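Local coordinates for protein monoglyceride lipase (Saccharomyces cerevisiae, PDB 4ZWN) that hydrolyses monoacylglycerols to free fatty acids and glycerol, with a strong preference for monounsaturated substrates, and also takes part in fatty acid ethyl ester breakdown, at residues E39-G43 with A44-Y48; R217-L220 with G221-M225; Q235-D238 with F239-G243; S306-T309 with D310-N314. The protein carries 2 engineered substitutions. All coordinates share one frame; numbering follows the deposited sequence.

Contact 1. Residues E39-G43 with A44-Y48; sequences ENFDG and AKFGY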
loop_
_atom_site.group_PDB
_atom_site.type_symbol
_atom_site.label_atom_id
_atom_site.label_comp_id
_atom_site.label_asym_id
_atom_site.label_seq_id
_atom_site.Cartn_x
_atom_site.Cartn_y
_atom_site.Cartn_z
ATOM N N GLU A 39 -16.314 -0.893 -11.195
ATOM C CA GLU A 39 -16.285 0.277 -12.058
ATOM C C GLU A 39 -15.299 0.076 -13.196
ATOM O O GLU A 39 -14.169 -0.357 -12.973
ATOM C CB GLU A 39 -15.913 1.534 -11.270
ATOM C CG GLU A 39 -15.708 2.745 -12.142
ATOM C CD GLU A 39 -15.616 4.019 -11.344
ATOM O OE1 GLU A 39 -16.157 4.052 -10.218
ATOM O OE2 GLU A 39 -15.001 4.984 -11.843
ATOM N N ASN A 40 -15.739 0.385 -14.413
ATOM C CA ASN A 40 -14.910 0.243 -15.602
ATOM C C ASN A 40 -14.069 1.487 -15.878
ATOM O O ASN A 40 -14.550 2.617 -15.769
ATOM C CB ASN A 40 -15.783 -0.069 -16.818
ATOM C CG ASN A 40 -16.396 -1.458 -16.761
ATOM O OD1 ASN A 40 -16.432 -2.096 -15.710
ATOM N ND2 ASN A 40 -16.880 -1.931 -17.903
ATOM N N PHE A 41 -12.808 1.266 -16.234
ATOM C CA PHE A 41 -11.911 2.349 -16.617
ATOM C C PHE A 41 -10.742 1.817 -17.436
ATOM O O PHE A 41 -10.040 0.903 -17.001
ATOM C CB PHE A 41 -11.389 3.093 -15.383
ATOM C CG PHE A 41 -10.355 4.140 -15.696
ATOM C CD1 PHE A 41 -10.736 5.390 -16.157
ATOM C CD2 PHE A 41 -9.006 3.878 -15.521
ATOM C CE1 PHE A 41 -9.790 6.360 -16.446
ATOM C CE2 PHE A 41 -8.051 4.844 -15.808
ATOM C CZ PHE A 41 -8.446 6.087 -16.272
ATOM N N ASP A 42 -10.554 2.398 -18.618
ATOM C CA ASP A 42 -9.430 2.088 -19.499
ATOM C C ASP A 42 -9.248 0.587 -19.711
ATOM O O ASP A 42 -8.147 0.058 -19.574
ATOM C CB ASP A 42 -8.142 2.702 -18.945
ATOM C CG ASP A 42 -7.036 2.765 -19.980
ATOM O OD1 ASP A 42 -7.354 2.779 -21.187
ATOM O OD2 ASP A 42 -5.851 2.802 -19.585
ATOM N N GLY A 43 -10.342 -0.094 -20.031
ATOM C CA GLY A 43 -10.290 -1.495 -20.403
ATOM C C GLY A 43 -10.130 -2.467 -19.249
ATOM O O GLY A 43 -9.623 -3.573 -19.431
ATOM N N ALA A 44 -10.560 -2.061 -18.060
ATOM C CA ALA A 44 -10.503 -2.948 -16.904
ATOM C C ALA A 44 -11.690 -2.726 -15.970
ATOM O O ALA A 44 -12.149 -1.598 -15.789
ATOM C CB ALA A 44 -9.194 -2.757 -16.156
ATOM N N LYS A 45 -12.188 -3.813 -15.389
ATOM C CA LYS A 45 -13.288 -3.735 -14.438
ATOM C C LYS A 45 -12.742 -3.759 -13.018
ATOM O O LYS A 45 -12.455 -4.822 -12.469
ATOM C CB LYS A 45 -14.279 -4.884 -14.649
ATOM C CG LYS A 45 -15.574 -4.719 -13.869
ATOM C CD LYS A 45 -16.514 -5.900 -14.051
ATOM C CE LYS A 45 -15.999 -7.137 -13.336
ATOM N NZ LYS A 45 -17.020 -8.221 -13.299
ATOM N N PHE A 46 -12.595 -2.576 -12.432
ATOM C CA PHE A 46 -11.997 -2.440 -11.111
ATOM C C PHE A 46 -12.980 -2.754 -9.986
ATOM O O PHE A 46 -14.040 -2.136 -9.884
ATOM C CB PHE A 46 -11.444 -1.024 -10.923
ATOM C CG PHE A 46 -10.252 -0.718 -11.781
ATOM C CD1 PHE A 46 -10.410 -0.193 -13.052
ATOM C CD2 PHE A 46 -8.970 -0.946 -11.313
ATOM C CE1 PHE A 46 -9.312 0.091 -13.843
ATOM C CE2 PHE A 46 -7.868 -0.662 -12.099
ATOM C CZ PHE A 46 -8.041 -0.144 -13.365
ATOM N N GLY A 47 -12.619 -3.718 -9.145
ATOM C CA GLY A 47 -13.360 -3.968 -7.924
ATOM C C GLY A 47 -12.884 -3.015 -6.842
ATOM O O GLY A 47 -11.680 -2.844 -6.649
ATOM N N TYR A 48 -13.818 -2.381 -6.140
ATOM C CA TYR A 48 -13.444 -1.421 -5.109
ATOM C C TYR A 48 -14.408 -1.434 -3.932
ATOM O O TYR A 48 -15.499 -1.997 -4.010
ATOM C CB TYR A 48 -13.359 -0.008 -5.694
ATOM C CG TYR A 48 -14.694 0.570 -6.102
ATOM C CD1 TYR A 48 -15.412 1.389 -5.241
ATOM C CD2 TYR A 48 -15.236 0.298 -7.350
ATOM C CE1 TYR A 48 -16.631 1.917 -5.611
ATOM C CE2 TYR A 48 -16.454 0.822 -7.729
ATOM C CZ TYR A 48 -17.147 1.632 -6.857
ATOM O OH TYR A 48 -18.363 2.156 -7.234
#

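Contact 2. Residues R217-L220 with G221-M225; sequences RAFL and GSDPM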
loop_
_atom_site.group_PDB
_atom_site.type_symbol
_atom_site.label_atom_id
_atom_site.label_comp_id
_atom_site.label_asym_id
_atom_site.label_seq_id
_atom_site.Cartn_x
_atom_site.Cartn_y
_atom_site.Cartn_z
ATOM N N ARG A 217 -0.519 -16.452 8.997
ATOM C CA ARG A 217 0.288 -17.253 8.084
ATOM C C ARG A 217 -0.540 -18.381 7.474
ATOM O O ARG A 217 -0.522 -18.595 6.261
ATOM C CB ARG A 217 1.502 -17.832 8.807
ATOM C CG ARG A 217 2.812 -17.140 8.497
ATOM C CD ARG A 217 3.970 -17.866 9.162
ATOM N NE ARG A 217 4.643 -17.032 10.151
ATOM C CZ ARG A 217 5.581 -17.470 10.983
ATOM N NH1 ARG A 217 5.958 -18.741 10.951
ATOM N NH2 ARG A 217 6.142 -16.638 11.849
ATOM N N ALA A 218 -1.267 -19.096 8.330
ATOM C CA ALA A 218 -2.087 -20.220 7.894
ATOM C C ALA A 218 -3.180 -19.766 6.936
ATOM O O ALA A 218 -3.453 -20.424 5.933
ATOM C CB ALA A 218 -2.693 -20.927 9.094
ATOM N N PHE A 219 -3.804 -18.635 7.254
ATOM C CA PHE A 219 -4.834 -18.060 6.397
ATOM C C PHE A 219 -4.289 -17.694 5.021
ATOM O O PHE A 219 -4.879 -18.041 3.998
ATOM C CB PHE A 219 -5.445 -16.821 7.054
ATOM C CG PHE A 219 -6.064 -15.862 6.076
ATOM C CD1 PHE A 219 -7.301 -16.127 5.513
ATOM C CD2 PHE A 219 -5.408 -14.691 5.720
ATOM C CE1 PHE A 219 -7.873 -15.247 4.613
ATOM C CE2 PHE A 219 -5.974 -13.808 4.821
ATOM C CZ PHE A 219 -7.208 -14.085 4.267
ATOM N N LEU A 220 -3.164 -16.986 5.010
ATOM C CA LEU A 220 -2.578 -16.482 3.775
ATOM C C LEU A 220 -2.155 -17.618 2.848
ATOM O O LEU A 220 -2.374 -17.560 1.638
ATOM C CB LEU A 220 -1.379 -15.583 4.084
ATOM C CG LEU A 220 -0.899 -14.685 2.946
ATOM C CD1 LEU A 220 -1.996 -13.715 2.535
ATOM C CD2 LEU A 220 0.356 -13.936 3.357
ATOM N N GLY A 221 -1.556 -18.654 3.428
ATOM C CA GLY A 221 -1.099 -19.798 2.661
ATOM C C GLY A 221 -2.229 -20.641 2.100
ATOM O O GLY A 221 -2.035 -21.394 1.146
ATOM N N SER A 222 -3.413 -20.515 2.691
ATOM C CA SER A 222 -4.565 -21.307 2.271
ATOM C C SER A 222 -5.569 -20.481 1.475
ATOM O O SER A 222 -6.501 -21.026 0.885
ATOM C CB SER A 222 -5.259 -21.923 3.486
ATOM O OG SER A 222 -4.361 -22.714 4.241
ATOM N N ASP A 223 -5.376 -19.167 1.463
ATOM C CA ASP A 223 -6.308 -18.264 0.798
ATOM C C ASP A 223 -6.237 -18.412 -0.723
ATOM O O ASP A 223 -5.184 -18.191 -1.323
ATOM C CB ASP A 223 -6.025 -16.818 1.208
ATOM C CG ASP A 223 -7.002 -15.835 0.597
ATOM O OD1 ASP A 223 -8.175 -16.208 0.387
ATOM O OD2 ASP A 223 -6.598 -14.687 0.327
ATOM N N PRO A 224 -7.363 -18.795 -1.347
ATOM C CA PRO A 224 -7.456 -18.973 -2.801
ATOM C C PRO A 224 -7.212 -17.683 -3.577
ATOM O O PRO A 224 -6.794 -17.737 -4.733
ATOM C CB PRO A 224 -8.896 -19.456 -3.005
ATOM C CG PRO A 224 -9.292 -20.042 -1.693
ATOM C CD PRO A 224 -8.605 -19.198 -0.665
ATOM N N MET A 225 -7.478 -16.542 -2.950
ATOM C CA MET A 225 -7.277 -15.246 -3.592
ATOM C C MET A 225 -5.829 -14.773 -3.481
ATOM O O MET A 225 -5.445 -13.779 -4.095
ATOM C CB MET A 225 -8.210 -14.196 -2.981
ATOM C CG MET A 225 -9.663 -14.290 -3.424
ATOM S SD MET A 225 -9.915 -13.702 -5.112
ATOM C CE MET A 225 -9.195 -12.064 -5.014
#

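Contact 3. Residues Q235-D238 with F239-G243; sequences QIHD and FMQRG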
loop_
_atom_site.group_PDB
_atom_site.type_symbol
_atom_site.label_atom_id
_atom_site.label_comp_id
_atom_site.label_asym_id
_atom_site.label_seq_id
_atom_site.Cartn_x
_atom_site.Cartn_y
_atom_site.Cartn_z
ATOM N N GLN A 235 5.491 -5.809 -15.122
ATOM C CA GLN A 235 4.962 -5.339 -13.848
ATOM C C GLN A 235 6.052 -5.290 -12.783
ATOM O O GLN A 235 6.239 -4.269 -12.115
ATOM C CB GLN A 235 3.818 -6.237 -13.374
ATOM C CG GLN A 235 3.296 -5.883 -11.991
ATOM C CD GLN A 235 2.408 -6.963 -11.399
ATOM O OE1 GLN A 235 2.643 -8.151 -11.598
ATOM N NE2 GLN A 235 1.383 -6.551 -10.662
ATOM N N ILE A 236 6.768 -6.401 -12.639
ATOM C CA ILE A 236 7.799 -6.532 -11.618
ATOM C C ILE A 236 8.927 -5.514 -11.804
ATOM O O ILE A 236 9.335 -4.851 -10.849
ATOM C CB ILE A 236 8.379 -7.957 -11.607
ATOM C CG1 ILE A 236 7.278 -8.959 -11.259
ATOM C CG2 ILE A 236 9.522 -8.065 -10.612
ATOM C CD1 ILE A 236 7.676 -10.399 -11.447
ATOM N N HIS A 237 9.416 -5.385 -13.033
ATOM C CA HIS A 237 10.457 -4.412 -13.348
ATOM C C HIS A 237 10.043 -3.005 -12.950
ATOM O O HIS A 237 10.834 -2.242 -12.396
ATOM C CB HIS A 237 10.783 -4.443 -14.841
ATOM C CG HIS A 237 11.716 -3.356 -15.284
ATOM N ND1 HIS A 237 11.285 -2.082 -15.588
ATOM C CD2 HIS A 237 13.054 -3.358 -15.489
ATOM C CE1 HIS A 237 12.319 -1.345 -15.953
ATOM N NE2 HIS A 237 13.405 -2.097 -15.903
ATOM N N ASP A 238 8.791 -2.672 -13.237
ATOM C CA ASP A 238 8.319 -1.312 -13.068
ATOM C C ASP A 238 8.210 -0.892 -11.607
ATOM O O ASP A 238 8.525 0.251 -11.275
ATOM C CB ASP A 238 6.981 -1.136 -13.782
ATOM C CG ASP A 238 7.148 -0.988 -15.279
ATOM O OD1 ASP A 238 8.285 -1.180 -15.759
ATOM O OD2 ASP A 238 6.159 -0.682 -15.978
ATOM N N PHE A 239 7.786 -1.791 -10.722
ATOM C CA PHE A 239 7.734 -1.390 -9.321
ATOM C C PHE A 239 9.085 -1.612 -8.638
ATOM O O PHE A 239 9.355 -1.023 -7.595
ATOM C CB PHE A 239 6.585 -2.085 -8.555
ATOM C CG PHE A 239 6.647 -3.596 -8.509
ATOM C CD1 PHE A 239 7.674 -4.258 -7.860
ATOM C CD2 PHE A 239 5.611 -4.348 -9.034
ATOM C CE1 PHE A 239 7.701 -5.636 -7.790
ATOM C CE2 PHE A 239 5.627 -5.728 -8.961
ATOM C CZ PHE A 239 6.674 -6.372 -8.340
ATOM N N MET A 240 9.939 -2.441 -9.231
ATOM C CA MET A 240 11.297 -2.587 -8.716
ATOM C C MET A 240 12.078 -1.316 -9.011
ATOM O O MET A 240 12.775 -0.788 -8.142
ATOM C CB MET A 240 11.999 -3.801 -9.329
ATOM C CG MET A 240 11.542 -5.138 -8.765
ATOM S SD MET A 240 12.104 -5.422 -7.081
ATOM C CE MET A 240 13.879 -5.430 -7.326
ATOM N N GLN A 241 11.946 -0.825 -10.240
ATOM C CA GLN A 241 12.623 0.394 -10.666
ATOM C C GLN A 241 12.051 1.603 -9.943
ATOM O O GLN A 241 12.776 2.533 -9.586
ATOM C CB GLN A 241 12.500 0.576 -12.179
ATOM C CG GLN A 241 13.151 1.842 -12.706
ATOM C CD GLN A 241 13.078 1.943 -14.216
ATOM O OE1 GLN A 241 11.992 2.020 -14.794
ATOM N NE2 GLN A 241 14.236 1.934 -14.865
ATOM N N ARG A 242 10.739 1.567 -9.735
ATOM C CA ARG A 242 10.013 2.606 -9.016
ATOM C C ARG A 242 10.688 2.938 -7.693
ATOM O O ARG A 242 10.967 4.102 -7.402
ATOM C CB ARG A 242 8.570 2.158 -8.771
ATOM C CG ARG A 242 7.586 3.279 -8.565
ATOM C CD ARG A 242 6.366 3.074 -9.442
ATOM N NE ARG A 242 5.633 1.864 -9.094
ATOM C CZ ARG A 242 5.077 1.043 -9.982
ATOM N NH1 ARG A 242 5.177 1.293 -11.279
ATOM N NH2 ARG A 242 4.420 -0.032 -9.572
ATOM N N GLY A 243 10.958 1.903 -6.903
ATOM C CA GLY A 243 11.588 2.070 -5.604
ATOM C C GLY A 243 13.064 2.408 -5.687
ATOM O O GLY A 243 13.568 3.207 -4.897
HETATM O O HOH W 1 4.281 -2.101 -12.146
#

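Contact 4. Residues S306-T309 with D310-N314; sequences SLET and DKVFN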
loop_
_atom_site.group_PDB
_atom_site.type_symbol
_atom_site.label_atom_id
_atom_site.label_comp_id
_atom_site.label_asym_id
_atom_site.label_seq_id
_atom_site.Cartn_x
_atom_site.Cartn_y
_atom_site.Cartn_z
ATOM N N SER A 306 -1.729 -5.417 8.448
ATOM C CA SER A 306 -2.724 -6.363 7.958
ATOM C C SER A 306 -2.599 -7.766 8.542
ATOM O O SER A 306 -3.595 -8.347 8.975
ATOM C CB SER A 306 -2.650 -6.441 6.432
ATOM O OG SER A 306 -1.374 -6.887 6.007
ATOM N N LEU A 307 -1.386 -8.311 8.556
ATOM C CA LEU A 307 -1.215 -9.728 8.860
ATOM C C LEU A 307 -0.374 -10.012 10.106
ATOM O O LEU A 307 -0.119 -11.168 10.433
ATOM C CB LEU A 307 -0.603 -10.435 7.647
ATOM C CG LEU A 307 -1.441 -10.309 6.369
ATOM C CD1 LEU A 307 -0.719 -10.898 5.167
ATOM C CD2 LEU A 307 -2.813 -10.960 6.554
ATOM N N GLU A 308 0.046 -8.967 10.809
ATOM C CA GLU A 308 0.868 -9.158 12.002
ATOM C C GLU A 308 0.036 -9.437 13.251
ATOM O O GLU A 308 -1.192 -9.490 13.196
ATOM C CB GLU A 308 1.762 -7.939 12.238
ATOM C CG GLU A 308 3.158 -8.070 11.645
ATOM C CD GLU A 308 4.008 -9.114 12.358
ATOM O OE1 GLU A 308 3.600 -9.590 13.439
ATOM O OE2 GLU A 308 5.090 -9.457 11.838
ATOM N N THR A 309 0.720 -9.617 14.377
ATOM C CA THR A 309 0.063 -9.921 15.642
ATOM C C THR A 309 -0.770 -8.746 16.128
ATOM O O THR A 309 -0.565 -7.608 15.699
ATOM C CB THR A 309 1.081 -10.290 16.742
ATOM O OG1 THR A 309 1.888 -9.145 17.056
ATOM C CG2 THR A 309 1.973 -11.429 16.291
ATOM N N ASP A 310 -1.707 -9.029 17.028
ATOM C CA ASP A 310 -2.546 -7.995 17.621
ATOM C C ASP A 310 -1.697 -6.948 18.324
ATOM O O ASP A 310 -2.001 -5.760 18.275
ATOM C CB ASP A 310 -3.545 -8.605 18.606
ATOM C CG ASP A 310 -4.693 -9.304 17.912
ATOM O OD1 ASP A 310 -4.637 -9.459 16.676
ATOM O OD2 ASP A 310 -5.652 -9.702 18.607
ATOM N N LYS A 311 -0.630 -7.399 18.976
ATOM C CA LYS A 311 0.266 -6.491 19.681
ATOM C C LYS A 311 0.906 -5.511 18.707
ATOM O O LYS A 311 0.903 -4.299 18.937
ATOM C CB LYS A 311 1.342 -7.273 20.433
ATOM C CG LYS A 311 2.311 -6.397 21.205
ATOM C CD LYS A 311 3.466 -7.215 21.754
ATOM C CE LYS A 311 4.454 -6.340 22.509
ATOM N NZ LYS A 311 5.593 -7.136 23.045
ATOM N N VAL A 312 1.445 -6.045 17.614
ATOM C CA VAL A 312 2.080 -5.220 16.595
ATOM C C VAL A 312 1.081 -4.280 15.923
ATOM O O VAL A 312 1.338 -3.082 15.802
ATOM C CB VAL A 312 2.761 -6.084 15.519
ATOM C CG1 VAL A 312 3.181 -5.225 14.333
ATOM C CG2 VAL A 312 3.955 -6.814 16.107
ATOM N N PHE A 313 -0.059 -4.822 15.504
ATOM C CA PHE A 313 -1.053 -4.034 14.782
ATOM C C PHE A 313 -1.574 -2.870 15.613
ATOM O O PHE A 313 -1.716 -1.757 15.106
ATOM C CB PHE A 313 -2.229 -4.905 14.339
ATOM C CG PHE A 313 -3.319 -4.133 13.647
ATOM C CD1 PHE A 313 -3.218 -3.824 12.300
ATOM C CD2 PHE A 313 -4.436 -3.703 14.345
ATOM C CE1 PHE A 313 -4.212 -3.107 11.661
ATOM C CE2 PHE A 313 -5.430 -2.985 13.713
ATOM C CZ PHE A 313 -5.317 -2.686 12.366
ATOM N N ASN A 314 -1.864 -3.130 16.883
ATOM C CA ASN A 314 -2.372 -2.095 17.773
ATOM C C ASN A 314 -1.392 -0.940 17.915
ATOM O O ASN A 314 -1.778 0.222 17.807
ATOM C CB ASN A 314 -2.698 -2.680 19.149
ATOM C CG ASN A 314 -3.902 -3.602 19.116
ATOM O OD1 ASN A 314 -4.785 -3.458 18.269
ATOM N ND2 ASN A 314 -3.942 -4.558 20.037
#

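Contact 1. Residues E39-G43 with A44-Y48
Phe46 has its CG beside the backbone N (chi1 -69°), which turns the ring back under the neighbouring strand, while Phe41, with CG trans to N (chi1 174°), stands out from the same face. The two meet where CE1 of Phe46 comes to 4.0 Å from CB of Phe41, at the edge of the Phe41 ring. The edge of the Phe46 ring also faces backbone oxygens: Phe41 O lies 3.3 Å from Phe46 CE1, in the ring plane, and Glu39 O borders the same rim. Glu39 O is in turn the acceptor for Phe46 N at 2.8 Å, and Glu39 N returns a bond to Phe46 O, a hydrogen-bonded antiparallel pair. Next along, Phe41 N reaches Ala44 O at 3.0 Å, a fairly straight bond (163° at the hydrogen), whereas the return bond from Ala44 N to Phe41 O is weak. On this face CB of Glu39 rests 3.7 Å from Tyr48 CE2, its carboxylate plane nearly perpendicular to the phenol ring, and OE2 is bonded to His122. On the other face the amide oxygen OD1 of Asn40 lies 3.3 Å from CG of Lys45. The Phe46 ring meets Phe123 edge-to-face, and replacing it with an alanine would probably leave a gap beside Phe41 and deprive Phe123 of its aromatic partner. Asp42 and Gly43, both with positive phi, make the tight connection of a beta hairpin, here the antiparallel edge of the mixed sheet of an alpha/beta hydrolase, packed against helix 113-134.

Contact 2. Residues R217-L220 with G221-M225
This is a local contact at the C-terminal end of helix 214-222, where the last turn gives way to a loop, and Phe219 with Asp223 and Ala218 with Ser222 carry it. Regular bonding lasts as far as Gly221 N, which donates to Arg217 O at 3.0 Å. Beyond it the turn tightens: Ser222 N bonds Phe219 O from above the carbonyl plane, and its bond to Ala218 O is weak. The hydroxyl of Ser222 adds a bond to the same carbonyl, OG donating to Ala218 O at 3.0 Å. With CG trans to N (chi1 -177°), Asp223 runs alongside Phe219, its carboxylate only 17° from the ring plane; OD2 lies 4.0 Å from Phe219 CZ, and CB sits over one ring face toward the rim. Asp223 N reaches Phe219 O and Leu220 O through weak bonds alone. OD2 of this buried residue is bonded beyond the turn to Tyr73 and Ser226, and OD1 takes a weak bond from Met225 N. Tyr25 meets the Phe219 ring edge-to-face, whereas Leu220 packs on Leu207 and Ile210 of helix 207-210 and on Leu307 of the loop before helix 310-326.

Contact 3. Residues Q235-D238 with F239-G243
Gln235 O accepts Phe239 N at 3.2 Å (156° at the hydrogen) and a water at 2.9 Å, with a weak bond from Asp238 N besides. The water makes a weak link to Arg242 NH2. Arg242 curls back along the helix, bent at chi2 and chi3, and lays one face of its guanidinium over Asp238 O, which also accepts the Arg242 backbone N at 3.0 Å. His237 ND1 donates to Asp238 OD1 at 3.1 Å, almost straight and in the imidazole plane. One turn on, Gln241 lies alongside His237, with OE1 3.6 Å from CE1 and the amide tilted 70° to the imidazole. Phe239 takes a chi1 of 60°, its CG between N and the carbonyl carbon, and this folds the ring back over the preceding turn. Ile236 CA stands 3.7 Å from the Phe239 ring centroid in a CH-pi contact, and Ile236 CG1 is 3.9 Å from Phe239 CZ. An alanine in place of Phe239 would probably leave a gap between the flank of Ile236 and Met145 of helix 145-156, near Ser144, the probable nucleophile. Glu113 meets Asp238 OD2 with its backbone N and Arg242 with its carboxylate, while Arg234 forms a salt bridge with Asp238 OD1; these partners would probably favour the ionised aspartate and hold the guanidinium against helix 113-134.

Contact 4. Residues S306-T309 with D310-N314
Glu308, Thr309 and Val312 form the close-packed side of this helix start, while Asp310 and Lys311 lie on its exposed side. Thr309 is the N-cap of helix 310-326: its OG1 is set between N and the carbonyl carbon (chi1 66°), which turns it toward the first turn of the helix, where it accepts Val312 N at 3.2 Å in a bond of 165° at the hydrogen. The first full helical bond follows, Phe313 N donating to Thr309 O at 2.8 Å. Val312 fits between the side chains of Glu308 and Thr309, with CG2 3.3 Å from Thr309 OG1 and CG1 3.7 Å from Glu308 CB. A bend at chi2 (-69°) brings the glutamate back to its own chain, where OE1 accepts Thr309 N at 3.0 Å on the anti side of the carboxylate. OE1 is also bonded to Ser212, so this buried oxygen is held by a backbone N-H and a hydroxyl. The outer side is looser: Lys311 runs fully extended away from the loop, with only its CB near the cap, at 3.9 Å from Thr309 OG1. Asp310 turns to Arg79 in a salt bridge. Arg79 also bonds Glu308 O, tying helix 78-86 to the loop; His83 of that helix meets Phe313 edge-to-face, and on another side Leu307 packs against Tyr216 of helix 214-222.

Along the chain the four contacts follow in series, each a local contact along a continuous stretch. Contact 1 forms the antiparallel edge of the mixed sheet, whereas contacts 2 and 3 lie on helices 214-222 and 233-248 and contact 4 opens helix 310-326. Contacts 2 and 4, their centres about 17 Å apart, are the only two that touch: Leu220 CD2 meets Leu307 CD1 at 3.7 Å. Contacts 1 and 4, about 31 Å apart between centres, lie on opposite sides of the chain's centre, as do contacts 3 and 4. Leu220, Phe239 and Glu308 each come within about 8 Å of a side chain of the probable catalytic triad, so contacts 2, 3 and 4 approach that site from different elements.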